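Local atomic coordinates of intracellular exo-alpha-(1->5)-L-arabinofuranosidase (Bifidobacterium longum, PDB entry 2Y2W), a protein that cleaves terminal alpha-(1->5)-arabinofuranosyl bonds of arabinans, and also acts on wheat arabinoxylan, contributing to the breakdown of plant cell walls. Residues D[301-307]-D[485-489]; D[477-482]-D[561-565]; D[491-497]-D[549-555]. All coordinates share one frame; numbering follows the deposited sequence.

Interaction 1 of 3, residues D[301-307]-D[485-489]; sequences QDFLASS and NRDAN
Gln301 and Arg486 are joined by a hydrogen bond between residues 301-307 and 485-489. The amide NE2 of Gln301 donates to the backbone O of Arg486 at 2.8 Å; that oxygen lies almost in the amide plane of Gln301, although the donor stands 33° out of the carbonyl plane. The glutamine arrives there because its chain bends about the CB-CG bond (chi2 69°), swinging the amide toward the loop. Beside it the packing is close. Leu304 lays CD1 against Ala488 CB at 3.9 Å, while the aliphatic part of Arg486 runs past the Leu304 carbonyl, with CD 3.2 Å from Leu304 O.

The setting is the seam between the two domains of a family 51 arabinofuranosidase. Helix 297-304 lies between the sixth and seventh strands of the catalytic (beta/alpha)8 barrel, and residues 485-489 belong to a turn joining two strands of the C-terminal beta domain. At the buried end of this seam the Arg486 guanidinium comes up to Ser307, where NH1 and OG stand 2.9 Å apart at an angle too poor for a hydrogen bond. The charge is met instead by Glu308, which forms a salt bridge with NH1.

Toward solvent the grip slackens. Gln301 OE1 accepts a weak bond from Ala488 N, 3.3 Å long and bent to 138°, and Asn489 beyond it is exposed. The loop also has a bond of its own: Asp487 OD1 takes the backbone N of Asn489 at 3.0 Å in an Asx turn, met nearly along the C-O direction, and also receives Thr490 N.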
# COMPACT_ATOMS: atom_id res chain seq x y z
N GLN D 301 7.20 -29.90 -34.65
CA GLN D 301 5.83 -30.38 -34.79
C GLN D 301 4.93 -29.95 -33.62
O GLN D 301 3.74 -29.67 -33.82
CB GLN D 301 5.79 -31.91 -34.96
CG GLN D 301 4.45 -32.47 -35.44
CD GLN D 301 4.11 -32.09 -36.87
OE1 GLN D 301 4.58 -32.71 -37.82
NE2 GLN D 301 3.28 -31.06 -37.03
N ASP D 302 5.49 -29.89 -32.42
CA ASP D 302 4.79 -29.35 -31.25
C ASP D 302 4.48 -27.87 -31.45
O ASP D 302 3.39 -27.40 -31.11
CB ASP D 302 5.62 -29.53 -29.98
CG ASP D 302 5.84 -30.99 -29.60
OD1 ASP D 302 5.40 -31.89 -30.35
OD2 ASP D 302 6.47 -31.23 -28.55
N PHE D 303 5.45 -27.15 -32.01
CA PHE D 303 5.36 -25.71 -32.23
C PHE D 303 4.32 -25.34 -33.30
O PHE D 303 3.63 -24.33 -33.16
CB PHE D 303 6.74 -25.16 -32.58
CG PHE D 303 6.74 -23.71 -32.98
CD1 PHE D 303 6.22 -22.74 -32.13
CD2 PHE D 303 7.28 -23.32 -34.20
CE1 PHE D 303 6.23 -21.40 -32.50
CE2 PHE D 303 7.30 -21.99 -34.57
CZ PHE D 303 6.77 -21.02 -33.72
N LEU D 304 4.22 -26.15 -34.34
CA LEU D 304 3.25 -25.89 -35.41
C LEU D 304 1.81 -26.08 -34.95
O LEU D 304 0.88 -25.52 -35.54
CB LEU D 304 3.55 -26.76 -36.64
CG LEU D 304 4.84 -26.43 -37.42
CD1 LEU D 304 5.30 -27.64 -38.22
CD2 LEU D 304 4.67 -25.21 -38.31
N ALA D 305 1.62 -26.86 -33.89
CA ALA D 305 0.30 -27.08 -33.30
C ALA D 305 0.07 -26.25 -32.04
O ALA D 305 -0.67 -26.66 -31.14
CB ALA D 305 0.10 -28.57 -33.02
N SER D 306 0.70 -25.07 -31.98
CA SER D 306 0.62 -24.18 -30.81
C SER D 306 -0.77 -23.59 -30.59
O SER D 306 -1.09 -23.15 -29.49
CB SER D 306 1.66 -23.07 -30.90
OG SER D 306 2.96 -23.57 -30.63
N SER D 307 -1.58 -23.57 -31.65
CA SER D 307 -2.96 -23.10 -31.58
C SER D 307 -3.81 -23.91 -30.59
O SER D 307 -4.76 -23.38 -30.01
CB SER D 307 -3.60 -23.11 -32.97
OG SER D 307 -3.24 -24.26 -33.70
N ASN D 485 -1.63 -25.44 -42.96
CA ASN D 485 -1.17 -26.83 -42.95
C ASN D 485 -0.12 -27.03 -41.86
O ASN D 485 0.98 -26.47 -41.94
CB ASN D 485 -0.63 -27.24 -44.32
CG ASN D 485 -0.29 -28.73 -44.40
OD1 ASN D 485 -0.87 -29.55 -43.68
ND2 ASN D 485 0.65 -29.07 -45.27
N ARG D 486 -0.46 -27.83 -40.85
CA ARG D 486 0.39 -28.01 -39.67
C ARG D 486 1.37 -29.19 -39.74
O ARG D 486 2.29 -29.28 -38.93
CB ARG D 486 -0.47 -28.10 -38.40
CG ARG D 486 -1.14 -26.79 -38.02
CD ARG D 486 -1.80 -26.86 -36.65
NE ARG D 486 -3.13 -27.47 -36.70
CZ ARG D 486 -3.97 -27.52 -35.67
NH1 ARG D 486 -3.63 -27.01 -34.50
NH2 ARG D 486 -5.16 -28.10 -35.82
N ASP D 487 1.17 -30.08 -40.71
CA ASP D 487 2.07 -31.21 -40.94
C ASP D 487 3.44 -30.70 -41.37
O ASP D 487 3.54 -29.79 -42.20
CB ASP D 487 1.50 -32.17 -41.98
CG ASP D 487 2.17 -33.54 -41.97
OD1 ASP D 487 3.42 -33.62 -42.04
OD2 ASP D 487 1.44 -34.55 -41.92
N ALA D 488 4.50 -31.29 -40.82
CA ALA D 488 5.86 -30.80 -41.02
C ALA D 488 6.60 -31.42 -42.21
O ALA D 488 7.59 -30.85 -42.69
CB ALA D 488 6.68 -30.96 -39.74
N ASN D 489 6.13 -32.57 -42.68
CA ASN D 489 6.80 -33.30 -43.77
C ASN D 489 5.86 -34.01 -44.77
O ASN D 489 6.33 -34.75 -45.64
CB ASN D 489 7.87 -34.26 -43.22
CG ASN D 489 7.44 -34.95 -41.94
OD1 ASN D 489 6.39 -35.60 -41.88
ND2 ASN D 489 8.25 -34.82 -40.90

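Interaction 2 of 3, residues D[477-482]-D[561-565]; sequences RTGLLL and SVEFH
Gly479 and Phe564 meet near the end of an antiparallel strand pair in the C-terminal beta domain, where residues 478-482 and 561-564 run at 163° to each other.

The backbone bonds are regular at one end. Leu481 and Val562 form a hydrogen-bonded pair, with Leu481 N to Val562 O at 2.8 Å and Val562 N to Leu481 O at 2.9 Å. Phe564 N also donates to Gly479 O at 3.1 Å, but from well above the carbonyl plane, beside the cis peptide that precedes Gly479.

The apolar contacts divide between the faces. Leu481 and Val562 point the same way side by side, CD2 to CG1 at 3.6 Å. On the other face, the Leu480 and Glu563 side chains cross at an angle, CD1 to CG at 3.8 Å, and helix 431-440 covers this side.

The ring contact is a CH-pi interaction: Gly479 CA sits 3.9 Å from the Phe564 ring centroid, over one face. With chi1 at 57°, CG lies between the backbone N and C, folding the ring over the facing strand among Val470, Trp472 and Leu512. With a serine here the ring cover of Gly479 is gone, which would probably open a gap beside these side chains.

Contacts of the C-H...O kind complete the pairing: Phe564 O receives Gly479 CA at 3.3 Å and Thr478 CA at 3.4 Å.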
# COMPACT_ATOMS: atom_id res chain seq x y z
N ARG D 477 -21.17 -9.86 -50.68
CA ARG D 477 -20.31 -10.70 -51.51
C ARG D 477 -18.79 -10.54 -51.29
O ARG D 477 -18.06 -10.18 -52.21
CB ARG D 477 -20.65 -10.51 -53.01
CG ARG D 477 -22.13 -10.69 -53.36
CD ARG D 477 -22.37 -10.60 -54.87
NE ARG D 477 -22.07 -9.27 -55.41
CZ ARG D 477 -22.07 -8.95 -56.70
NH1 ARG D 477 -22.35 -9.87 -57.62
NH2 ARG D 477 -21.79 -7.72 -57.08
N THR D 478 -18.33 -10.81 -50.06
CA THR D 478 -16.89 -10.89 -49.72
C THR D 478 -16.65 -10.92 -48.20
O THR D 478 -17.06 -10.01 -47.49
CB THR D 478 -16.03 -9.76 -50.39
OG1 THR D 478 -14.64 -9.97 -50.10
CG2 THR D 478 -16.45 -8.35 -49.93
N GLY D 479 -15.98 -11.96 -47.70
CA GLY D 479 -15.50 -13.09 -48.50
C GLY D 479 -14.01 -13.36 -48.34
O GLY D 479 -13.20 -12.86 -49.13
N LEU D 480 -13.65 -14.15 -47.33
CA LEU D 480 -12.26 -14.56 -47.11
C LEU D 480 -12.13 -15.91 -46.41
O LEU D 480 -12.83 -16.20 -45.43
CB LEU D 480 -11.49 -13.49 -46.32
CG LEU D 480 -10.05 -13.81 -45.87
CD1 LEU D 480 -9.06 -13.74 -47.02
CD2 LEU D 480 -9.62 -12.88 -44.74
N LEU D 481 -11.21 -16.74 -46.92
CA LEU D 481 -10.83 -18.00 -46.28
C LEU D 481 -9.35 -18.01 -45.94
O LEU D 481 -8.50 -17.75 -46.80
CB LEU D 481 -11.18 -19.20 -47.17
CG LEU D 481 -10.59 -20.57 -46.82
CD1 LEU D 481 -11.22 -21.16 -45.57
CD2 LEU D 481 -10.73 -21.55 -47.98
N LEU D 482 -9.05 -18.32 -44.68
CA LEU D 482 -7.67 -18.50 -44.22
C LEU D 482 -7.49 -19.93 -43.75
O LEU D 482 -8.29 -20.43 -42.95
CB LEU D 482 -7.35 -17.52 -43.08
CG LEU D 482 -7.51 -16.02 -43.31
CD1 LEU D 482 -7.74 -15.29 -42.00
CD2 LEU D 482 -6.31 -15.44 -44.04
N SER D 561 -4.27 -17.97 -47.93
CA SER D 561 -5.32 -16.95 -47.92
C SER D 561 -5.98 -16.87 -49.28
O SER D 561 -5.30 -16.70 -50.30
CB SER D 561 -4.77 -15.58 -47.50
OG SER D 561 -3.90 -15.05 -48.49
N VAL D 562 -7.31 -17.00 -49.30
CA VAL D 562 -8.09 -16.93 -50.53
C VAL D 562 -9.33 -16.06 -50.35
O VAL D 562 -10.21 -16.36 -49.53
CB VAL D 562 -8.41 -18.35 -51.10
CG1 VAL D 562 -8.70 -19.35 -49.99
CG2 VAL D 562 -9.56 -18.30 -52.12
N GLU D 563 -9.38 -14.98 -51.12
CA GLU D 563 -10.51 -14.04 -51.11
C GLU D 563 -11.53 -14.46 -52.17
O GLU D 563 -11.15 -14.87 -53.27
CB GLU D 563 -10.01 -12.62 -51.40
CG GLU D 563 -8.98 -12.09 -50.41
CD GLU D 563 -8.32 -10.79 -50.84
OE1 GLU D 563 -9.02 -9.91 -51.38
OE2 GLU D 563 -7.09 -10.65 -50.63
N PHE D 564 -12.81 -14.37 -51.83
CA PHE D 564 -13.88 -14.79 -52.75
C PHE D 564 -15.09 -13.86 -52.76
O PHE D 564 -15.35 -13.14 -51.79
CB PHE D 564 -14.31 -16.24 -52.46
CG PHE D 564 -14.77 -16.49 -51.05
CD1 PHE D 564 -16.10 -16.29 -50.69
CD2 PHE D 564 -13.87 -16.94 -50.08
CE1 PHE D 564 -16.52 -16.52 -49.38
CE2 PHE D 564 -14.29 -17.17 -48.77
CZ PHE D 564 -15.62 -16.97 -48.42
N HIS D 565 -15.83 -13.88 -53.87
CA HIS D 565 -17.04 -13.08 -54.05
C HIS D 565 -18.04 -13.76 -54.98
O HIS D 565 -19.22 -13.88 -54.67
CB HIS D 565 -16.71 -11.67 -54.56
CG HIS D 565 -15.74 -11.64 -55.70
ND1 HIS D 565 -16.14 -11.70 -57.02
CD2 HIS D 565 -14.39 -11.55 -55.71
CE1 HIS D 565 -15.07 -11.66 -57.79
NE2 HIS D 565 -14.00 -11.57 -57.03

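Interaction 3 of 3, residues D[491-497]-D[549-555]; sequences PHTLTID and TCTATLP
Asp497 and Thr549 close one end of this strand pair, the threonine methyl CG2 lying over one face of the aspartate carboxylate, 4.2 Å from CG. At the other end stands the imidazole of His492. Residues 549-555 cover neither of its faces; its edge atom NE2 turns instead to Asp487, in a weak hydrogen bond, and Asp44 and Asn485 also touch the side chain.

Between these ends, strands 492-497 and 550-554 run antiparallel, and their pairing is uneven. His492 and Leu554 exchange two bonds; the one from Leu554 N to His492 O is 2.8 Å long. Ile496 and Cys550 likewise exchange two hydrogen bonds, Ile496 N reaching Cys550 O at 2.9 Å. In the middle, Leu494 N gives Ala552 O a weak bond of 3.4 Å, and the strands stand wider apart.

The side chains sort by face. On the inner one, Leu494 CD2 reaches diagonally past the small Ala552 to Leu554 CD1 at 3.7 Å. Cys550 holds SG between its backbone N and C (chi1 46°), which brings the sulfur to 3.6 Å from Ile496 CB. Across the sheet, four threonines face the other way: the methyls of Thr495 and Thr551 meet CG2 to CG2 at 3.9 Å, and Thr493 CG2 rests on Ala552 O at 3.4 Å. Thr495 OG1 is held by Ala45 and Ser46, on the strand lying parallel along the other side of 492-497.

Such alternation is that of a sandwich strand pair: hydrocarbon and sulfur pack inward, where Ile496 meets Leu481, while the threonine methyls and hydroxyls make a face compatible with partial exposure to water.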
# COMPACT_ATOMS: atom_id res chain seq x y z
N PRO D 491 2.67 -33.03 -47.45
CA PRO D 491 1.77 -32.09 -48.12
C PRO D 491 0.37 -32.66 -48.29
O PRO D 491 0.21 -33.85 -48.54
CB PRO D 491 2.43 -31.89 -49.50
CG PRO D 491 3.79 -32.53 -49.41
CD PRO D 491 3.63 -33.62 -48.40
N HIS D 492 -0.64 -31.80 -48.15
CA HIS D 492 -2.04 -32.21 -48.27
C HIS D 492 -2.77 -31.40 -49.34
O HIS D 492 -2.37 -30.29 -49.68
CB HIS D 492 -2.76 -32.07 -46.93
CG HIS D 492 -2.14 -32.85 -45.82
ND1 HIS D 492 -2.44 -34.17 -45.57
CD2 HIS D 492 -1.23 -32.49 -44.88
CE1 HIS D 492 -1.74 -34.60 -44.53
NE2 HIS D 492 -1.00 -33.60 -44.10
N THR D 493 -3.85 -31.98 -49.86
CA THR D 493 -4.72 -31.30 -50.82
C THR D 493 -6.15 -31.34 -50.28
O THR D 493 -6.64 -32.38 -49.84
CB THR D 493 -4.63 -31.94 -52.22
OG1 THR D 493 -3.26 -31.93 -52.66
CG2 THR D 493 -5.47 -31.17 -53.24
N LEU D 494 -6.81 -30.18 -50.32
CA LEU D 494 -8.13 -30.02 -49.70
C LEU D 494 -9.20 -29.53 -50.67
O LEU D 494 -8.91 -28.87 -51.67
CB LEU D 494 -8.05 -29.10 -48.47
CG LEU D 494 -7.28 -27.78 -48.54
CD1 LEU D 494 -7.93 -26.72 -47.67
CD2 LEU D 494 -5.82 -27.97 -48.14
N THR D 495 -10.45 -29.87 -50.35
CA THR D 495 -11.61 -29.42 -51.12
C THR D 495 -12.31 -28.27 -50.41
O THR D 495 -12.57 -28.33 -49.20
CB THR D 495 -12.63 -30.57 -51.35
OG1 THR D 495 -12.90 -31.23 -50.11
CG2 THR D 495 -12.09 -31.58 -52.35
N ILE D 496 -12.60 -27.21 -51.16
CA ILE D 496 -13.25 -26.02 -50.62
C ILE D 496 -14.69 -25.92 -51.12
O ILE D 496 -14.93 -25.72 -52.31
CB ILE D 496 -12.46 -24.73 -50.97
CG1 ILE D 496 -10.98 -24.88 -50.63
CG2 ILE D 496 -13.07 -23.52 -50.25
CD1 ILE D 496 -10.06 -23.98 -51.44
N ASP D 497 -15.63 -26.06 -50.19
CA ASP D 497 -17.05 -26.03 -50.51
C ASP D 497 -17.79 -25.06 -49.58
O ASP D 497 -18.19 -25.43 -48.48
CB ASP D 497 -17.66 -27.44 -50.43
CG ASP D 497 -19.12 -27.50 -50.87
OD1 ASP D 497 -19.63 -26.52 -51.45
OD2 ASP D 497 -19.77 -28.54 -50.61
N THR D 549 -17.38 -25.91 -56.29
CA THR D 549 -16.24 -26.51 -55.60
C THR D 549 -14.91 -26.10 -56.24
O THR D 549 -14.84 -25.83 -57.44
CB THR D 549 -16.33 -28.05 -55.54
OG1 THR D 549 -16.71 -28.57 -56.82
CG2 THR D 549 -17.36 -28.49 -54.50
N CYS D 550 -13.86 -26.06 -55.41
CA CYS D 550 -12.50 -25.73 -55.86
C CYS D 550 -11.45 -26.46 -55.02
O CYS D 550 -11.72 -26.86 -53.88
CB CYS D 550 -12.28 -24.21 -55.82
SG CYS D 550 -12.84 -23.37 -54.31
N THR D 551 -10.26 -26.64 -55.60
CA THR D 551 -9.17 -27.37 -54.94
C THR D 551 -7.82 -26.64 -55.01
O THR D 551 -7.57 -25.87 -55.94
CB THR D 551 -8.98 -28.80 -55.52
OG1 THR D 551 -8.76 -28.72 -56.93
CG2 THR D 551 -10.20 -29.68 -55.23
N ALA D 552 -6.97 -26.90 -54.02
CA ALA D 552 -5.62 -26.33 -53.95
C ALA D 552 -4.68 -27.24 -53.16
O ALA D 552 -5.11 -27.94 -52.23
CB ALA D 552 -5.66 -24.94 -53.33
N THR D 553 -3.40 -27.23 -53.53
CA THR D 553 -2.38 -28.04 -52.87
C THR D 553 -1.60 -27.24 -51.82
O THR D 553 -0.99 -26.21 -52.13
CB THR D 553 -1.42 -28.73 -53.89
OG1 THR D 553 -0.33 -29.36 -53.19
CG2 THR D 553 -0.86 -27.73 -54.91
N LEU D 554 -1.62 -27.72 -50.58
CA LEU D 554 -0.90 -27.09 -49.48
C LEU D 554 0.29 -27.93 -49.02
O LEU D 554 0.11 -28.97 -48.39
CB LEU D 554 -1.84 -26.78 -48.30
CG LEU D 554 -2.53 -25.41 -48.26
CD1 LEU D 554 -3.58 -25.25 -49.35
CD2 LEU D 554 -3.13 -25.16 -46.89
N PRO D 555 1.52 -27.47 -49.34
CA PRO D 555 2.74 -28.17 -48.94
C PRO D 555 2.91 -28.19 -47.42
O PRO D 555 2.24 -27.44 -46.71
CB PRO D 555 3.86 -27.33 -49.58
CG PRO D 555 3.19 -26.54 -50.65
CD PRO D 555 1.81 -26.26 -50.13

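All three contacts draw on the C-terminal beta domain, and interaction 1 alone joins it to the catalytic barrel, through helix 297-304. Strand 478-485 supplies interaction 2, runs directly into the loop of interaction 1, and is followed by strand 492-497 of interaction 3; strands 550-554 and 558-564 then return to pair in interactions 3 and 2. Interaction 3 thus lies within the chain span bounded by interaction 2. Their centres are about 15 Å apart, with Leu481 touching Ile496 across the interior. Interaction 1 lies about 18 Å from interaction 3, linked by Asn485 to Pro555, and about 24 Å from interaction 2. The same beta domain thus carries the barrel junction and the last strand, 558-564.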